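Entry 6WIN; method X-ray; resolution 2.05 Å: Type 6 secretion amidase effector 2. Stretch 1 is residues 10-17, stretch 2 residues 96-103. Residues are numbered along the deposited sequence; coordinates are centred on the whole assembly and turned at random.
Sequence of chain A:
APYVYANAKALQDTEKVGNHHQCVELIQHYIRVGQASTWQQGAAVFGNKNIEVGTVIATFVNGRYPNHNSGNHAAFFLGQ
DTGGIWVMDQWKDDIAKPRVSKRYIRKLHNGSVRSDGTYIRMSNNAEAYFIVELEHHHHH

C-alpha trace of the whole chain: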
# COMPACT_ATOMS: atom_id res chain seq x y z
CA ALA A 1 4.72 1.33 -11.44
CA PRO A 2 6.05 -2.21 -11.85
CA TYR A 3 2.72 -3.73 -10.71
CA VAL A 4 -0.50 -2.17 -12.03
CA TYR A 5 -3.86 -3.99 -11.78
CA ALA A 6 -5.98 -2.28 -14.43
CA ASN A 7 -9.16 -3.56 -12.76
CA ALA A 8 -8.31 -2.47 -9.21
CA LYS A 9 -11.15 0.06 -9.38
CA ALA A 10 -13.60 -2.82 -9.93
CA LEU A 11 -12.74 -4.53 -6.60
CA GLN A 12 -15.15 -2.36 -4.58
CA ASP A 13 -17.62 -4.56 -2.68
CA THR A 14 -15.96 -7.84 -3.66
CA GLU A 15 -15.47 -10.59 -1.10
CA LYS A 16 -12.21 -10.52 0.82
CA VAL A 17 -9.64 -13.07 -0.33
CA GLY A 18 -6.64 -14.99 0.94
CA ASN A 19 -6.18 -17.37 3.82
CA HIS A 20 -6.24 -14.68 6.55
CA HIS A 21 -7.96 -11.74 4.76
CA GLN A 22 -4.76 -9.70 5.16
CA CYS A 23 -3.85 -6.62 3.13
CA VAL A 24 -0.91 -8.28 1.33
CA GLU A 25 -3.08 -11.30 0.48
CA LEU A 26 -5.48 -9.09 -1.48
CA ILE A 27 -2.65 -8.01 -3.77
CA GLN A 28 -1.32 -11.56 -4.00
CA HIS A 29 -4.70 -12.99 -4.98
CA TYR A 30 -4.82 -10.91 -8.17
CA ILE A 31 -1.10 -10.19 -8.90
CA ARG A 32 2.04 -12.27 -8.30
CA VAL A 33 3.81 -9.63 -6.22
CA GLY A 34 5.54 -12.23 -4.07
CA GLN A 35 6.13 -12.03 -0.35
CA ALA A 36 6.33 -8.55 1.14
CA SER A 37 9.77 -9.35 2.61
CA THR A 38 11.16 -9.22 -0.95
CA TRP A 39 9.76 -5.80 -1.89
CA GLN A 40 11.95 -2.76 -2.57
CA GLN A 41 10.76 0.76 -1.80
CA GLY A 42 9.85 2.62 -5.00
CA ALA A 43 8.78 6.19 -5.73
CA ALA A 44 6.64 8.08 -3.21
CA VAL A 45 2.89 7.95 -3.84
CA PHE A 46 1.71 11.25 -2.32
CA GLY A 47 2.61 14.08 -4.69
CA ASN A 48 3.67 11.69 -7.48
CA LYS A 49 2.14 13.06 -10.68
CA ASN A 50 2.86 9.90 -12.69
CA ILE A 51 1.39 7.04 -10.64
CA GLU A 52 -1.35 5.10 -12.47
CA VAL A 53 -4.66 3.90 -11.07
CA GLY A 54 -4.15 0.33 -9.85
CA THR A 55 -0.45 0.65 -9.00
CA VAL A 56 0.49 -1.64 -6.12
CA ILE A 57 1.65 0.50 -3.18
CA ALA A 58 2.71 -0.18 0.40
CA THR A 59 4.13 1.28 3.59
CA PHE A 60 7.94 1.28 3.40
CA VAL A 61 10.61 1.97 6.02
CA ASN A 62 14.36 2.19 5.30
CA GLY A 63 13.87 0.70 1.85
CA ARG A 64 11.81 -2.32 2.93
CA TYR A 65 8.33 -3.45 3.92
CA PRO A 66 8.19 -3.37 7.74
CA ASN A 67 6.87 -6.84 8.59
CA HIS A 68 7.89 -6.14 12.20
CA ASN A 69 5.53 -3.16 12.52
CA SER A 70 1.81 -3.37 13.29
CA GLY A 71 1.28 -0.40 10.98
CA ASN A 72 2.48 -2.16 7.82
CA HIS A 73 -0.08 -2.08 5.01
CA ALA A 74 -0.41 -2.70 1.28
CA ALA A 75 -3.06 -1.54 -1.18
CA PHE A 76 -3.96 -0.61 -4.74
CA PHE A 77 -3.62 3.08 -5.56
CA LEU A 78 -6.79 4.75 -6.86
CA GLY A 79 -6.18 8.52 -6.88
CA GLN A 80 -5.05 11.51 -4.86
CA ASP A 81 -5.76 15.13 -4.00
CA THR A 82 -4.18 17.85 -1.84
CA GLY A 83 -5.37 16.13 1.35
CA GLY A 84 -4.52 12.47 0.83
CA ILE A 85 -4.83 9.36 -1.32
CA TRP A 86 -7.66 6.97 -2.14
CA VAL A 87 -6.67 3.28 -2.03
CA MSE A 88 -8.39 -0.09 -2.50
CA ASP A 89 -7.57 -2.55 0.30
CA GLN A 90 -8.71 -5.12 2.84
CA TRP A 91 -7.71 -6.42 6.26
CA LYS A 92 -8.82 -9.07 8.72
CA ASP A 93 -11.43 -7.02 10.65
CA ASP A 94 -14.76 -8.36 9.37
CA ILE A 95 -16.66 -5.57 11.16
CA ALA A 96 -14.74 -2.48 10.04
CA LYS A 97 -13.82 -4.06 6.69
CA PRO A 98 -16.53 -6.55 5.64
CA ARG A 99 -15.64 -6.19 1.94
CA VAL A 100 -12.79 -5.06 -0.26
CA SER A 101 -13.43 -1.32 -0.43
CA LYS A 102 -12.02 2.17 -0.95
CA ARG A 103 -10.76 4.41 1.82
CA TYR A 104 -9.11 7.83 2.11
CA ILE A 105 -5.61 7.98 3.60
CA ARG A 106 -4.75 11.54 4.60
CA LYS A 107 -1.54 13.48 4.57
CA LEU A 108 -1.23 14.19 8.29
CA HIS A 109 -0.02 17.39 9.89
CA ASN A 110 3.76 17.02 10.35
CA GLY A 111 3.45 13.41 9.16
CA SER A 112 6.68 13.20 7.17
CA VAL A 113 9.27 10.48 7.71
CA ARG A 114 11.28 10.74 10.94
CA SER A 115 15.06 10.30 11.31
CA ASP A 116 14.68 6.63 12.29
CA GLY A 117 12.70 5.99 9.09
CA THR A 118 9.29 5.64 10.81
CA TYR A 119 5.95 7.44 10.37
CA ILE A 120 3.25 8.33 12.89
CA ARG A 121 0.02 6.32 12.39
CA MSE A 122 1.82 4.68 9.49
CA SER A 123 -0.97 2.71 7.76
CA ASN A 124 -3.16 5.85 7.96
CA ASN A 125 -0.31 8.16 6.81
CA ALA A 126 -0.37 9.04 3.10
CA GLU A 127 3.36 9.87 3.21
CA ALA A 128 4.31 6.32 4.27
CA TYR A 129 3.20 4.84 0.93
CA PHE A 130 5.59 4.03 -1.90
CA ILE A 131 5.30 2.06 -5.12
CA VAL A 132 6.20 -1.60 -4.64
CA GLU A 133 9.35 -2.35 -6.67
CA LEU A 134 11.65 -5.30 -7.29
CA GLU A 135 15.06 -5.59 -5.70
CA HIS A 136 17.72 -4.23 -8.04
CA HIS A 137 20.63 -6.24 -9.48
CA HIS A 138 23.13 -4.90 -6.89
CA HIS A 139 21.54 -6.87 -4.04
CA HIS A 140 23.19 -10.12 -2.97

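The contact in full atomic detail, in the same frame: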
# COMPACT_ATOMS: atom_id res chain seq x y z
N ALA A 10 -12.42 -1.97 -9.94
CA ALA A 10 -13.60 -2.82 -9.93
C ALA A 10 -13.74 -3.63 -8.64
O ALA A 10 -14.80 -4.22 -8.42
CB ALA A 10 -13.56 -3.76 -11.14
N LEU A 11 -12.71 -3.67 -7.79
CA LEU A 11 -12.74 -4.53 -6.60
C LEU A 11 -13.73 -4.06 -5.53
O LEU A 11 -13.98 -4.81 -4.57
CB LEU A 11 -11.35 -4.62 -5.97
CG LEU A 11 -10.24 -5.27 -6.79
CD1 LEU A 11 -8.88 -4.90 -6.21
CD2 LEU A 11 -10.41 -6.78 -6.85
N GLN A 12 -14.24 -2.83 -5.62
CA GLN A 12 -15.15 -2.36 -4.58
C GLN A 12 -16.28 -3.36 -4.38
O GLN A 12 -16.87 -3.84 -5.34
CB GLN A 12 -15.71 -0.99 -4.94
CG GLN A 12 -16.85 -0.54 -4.02
CD GLN A 12 -16.33 0.07 -2.72
OE1 GLN A 12 -15.13 0.29 -2.56
NE2 GLN A 12 -17.24 0.35 -1.79
N ASP A 13 -16.53 -3.71 -3.12
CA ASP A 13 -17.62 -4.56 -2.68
C ASP A 13 -17.37 -6.04 -2.97
O ASP A 13 -18.26 -6.84 -2.71
CB ASP A 13 -18.95 -4.16 -3.31
CG ASP A 13 -19.58 -2.99 -2.60
OD1 ASP A 13 -19.08 -2.64 -1.51
OD2 ASP A 13 -20.57 -2.43 -3.13
N THR A 14 -16.20 -6.42 -3.48
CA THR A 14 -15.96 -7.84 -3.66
C THR A 14 -15.70 -8.51 -2.31
O THR A 14 -15.45 -7.85 -1.30
CB THR A 14 -14.79 -8.12 -4.61
OG1 THR A 14 -13.61 -7.44 -4.17
CG2 THR A 14 -15.12 -7.69 -6.03
N GLU A 15 -15.79 -9.83 -2.30
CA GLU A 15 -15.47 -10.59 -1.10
C GLU A 15 -13.97 -10.56 -0.84
O GLU A 15 -13.17 -10.59 -1.77
CB GLU A 15 -15.96 -12.03 -1.23
CG GLU A 15 -17.48 -12.17 -1.13
CD GLU A 15 -18.00 -11.63 0.18
OE1 GLU A 15 -17.78 -12.28 1.22
OE2 GLU A 15 -18.62 -10.54 0.17
N LYS A 16 -13.61 -10.47 0.44
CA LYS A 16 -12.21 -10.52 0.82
C LYS A 16 -11.63 -11.88 0.49
O LYS A 16 -12.35 -12.88 0.44
CB LYS A 16 -12.06 -10.21 2.31
CG LYS A 16 -12.54 -8.82 2.68
CD LYS A 16 -12.04 -8.40 4.05
CE LYS A 16 -12.70 -9.22 5.15
NZ LYS A 16 -12.31 -8.75 6.50
N VAL A 17 -10.32 -11.91 0.24
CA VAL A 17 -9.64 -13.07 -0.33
C VAL A 17 -8.41 -13.39 0.50
O VAL A 17 -7.97 -12.60 1.34
CB VAL A 17 -9.24 -12.84 -1.80
CG1 VAL A 17 -10.47 -12.67 -2.67
CG2 VAL A 17 -8.34 -11.60 -1.90
N ALA A 96 -15.11 -3.74 10.66
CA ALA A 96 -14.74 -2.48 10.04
C ALA A 96 -14.50 -2.62 8.54
O ALA A 96 -14.60 -1.63 7.81
CB ALA A 96 -13.49 -1.90 10.71
N LYS A 97 -14.21 -3.83 8.08
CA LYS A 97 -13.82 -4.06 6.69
C LYS A 97 -14.50 -5.34 6.21
O LYS A 97 -13.84 -6.35 5.95
CB LYS A 97 -12.29 -4.16 6.57
CG LYS A 97 -11.71 -3.91 5.18
CD LYS A 97 -11.84 -2.45 4.74
CE LYS A 97 -11.10 -2.21 3.44
NZ LYS A 97 -11.27 -0.84 2.89
N PRO A 98 -15.84 -5.33 6.10
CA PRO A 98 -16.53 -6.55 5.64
C PRO A 98 -16.21 -6.92 4.20
O PRO A 98 -16.20 -8.12 3.87
CB PRO A 98 -18.02 -6.19 5.81
CG PRO A 98 -18.06 -4.70 5.75
CD PRO A 98 -16.79 -4.25 6.41
N ARG A 99 -15.95 -5.94 3.34
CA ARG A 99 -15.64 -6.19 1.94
C ARG A 99 -14.33 -5.51 1.57
O ARG A 99 -13.80 -4.68 2.32
CB ARG A 99 -16.76 -5.70 1.02
CG ARG A 99 -18.17 -5.93 1.54
CD ARG A 99 -18.59 -7.41 1.55
NE ARG A 99 -19.72 -7.58 2.45
CZ ARG A 99 -19.97 -8.68 3.16
NH1 ARG A 99 -19.19 -9.73 3.07
NH2 ARG A 99 -21.02 -8.70 3.97
N VAL A 100 -13.81 -5.87 0.39
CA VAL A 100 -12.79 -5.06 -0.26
C VAL A 100 -13.43 -3.72 -0.62
O VAL A 100 -14.53 -3.69 -1.19
CB VAL A 100 -12.24 -5.79 -1.49
CG1 VAL A 100 -11.14 -4.99 -2.17
CG2 VAL A 100 -11.71 -7.15 -1.07
N SER A 101 -12.78 -2.62 -0.25
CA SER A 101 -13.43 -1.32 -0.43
C SER A 101 -12.41 -0.19 -0.41
O SER A 101 -11.28 -0.36 0.05
CB SER A 101 -14.49 -1.06 0.64
OG SER A 101 -13.94 -1.16 1.94
N LYS A 102 -12.85 0.97 -0.89
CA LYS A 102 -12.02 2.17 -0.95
C LYS A 102 -11.98 2.89 0.38
O LYS A 102 -12.98 2.93 1.12
CB LYS A 102 -12.53 3.17 -1.98
CG LYS A 102 -13.14 2.62 -3.22
CD LYS A 102 -13.64 3.79 -4.04
CE LYS A 102 -14.08 3.36 -5.41
NZ LYS A 102 -14.50 4.55 -6.20
N ARG A 103 -10.84 3.52 0.67
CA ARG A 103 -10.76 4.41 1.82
C ARG A 103 -9.75 5.52 1.53
O ARG A 103 -8.87 5.39 0.67
CB ARG A 103 -10.39 3.66 3.10
CG ARG A 103 -8.95 3.15 3.16
CD ARG A 103 -8.66 2.54 4.53
NE ARG A 103 -7.30 2.00 4.62
CZ ARG A 103 -6.35 2.46 5.42
NH1 ARG A 103 -6.60 3.49 6.23
NH2 ARG A 103 -5.15 1.89 5.43
O HOH W 1 -15.72 -10.44 2.30

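Val100 is the centre of the contact, pinned through its backbone and covered through its side chain. Its carbonyl O accepts a hydrogen bond from Asp13 N (2.8 Å), and its own N donates to Thr14 O (3.1 Å). A type II turn from Leu11 to Thr14 places these groups: Thr14 N donates to Leu11 O (3.0 Å), and Thr14, with chi1 in p, brings OG1 to within 2.7 Å of the same Leu11 O for a second hydrogen bond. Asp13 takes the positive phi of the turn, and its CA-to-CB bond points away from the partner stretch.

The t rotamer of Val100 spreads its two methyls along stretch 1. CG1 packs against Leu11 CB at 3.8 Å, while CG2 lies 4.2 Å from Lys16 CG, so the branched side chain is largely enclosed by its neighbours.

Gln12 extends the pairing with its side chain. With chi1 in t and chi2 in p, the amide end swings closer than its sideways CA-to-CB bond would suggest, and OE1 accepts a hydrogen bond from Lys102 N (2.9 Å), serving the backbone of the strand.

Lys16 reaches in the other direction. Its m, t, m, t conformation carries the aliphatic chain past Val100 and delivers NZ to Lys97 O (2.9 Å); a long side chain thus contributes both apolar cover and a charged donor at a buried site. Lys97 directs its own ammonium elsewhere, NZ donating to Ser101 OG and Ser101 O, both at 2.9 Å, which braces stretch 2 internally.

At the exposed margin, Glu15 starts away from stretch 2 but curls back through chi1 and chi2 both in m, so that OE2 forms a salt bridge with Arg99 NH1 (3.1 Å). A water links the stretches nearby, accepting from Lys16 N and donating to Pro98 O, each at 2.8 Å.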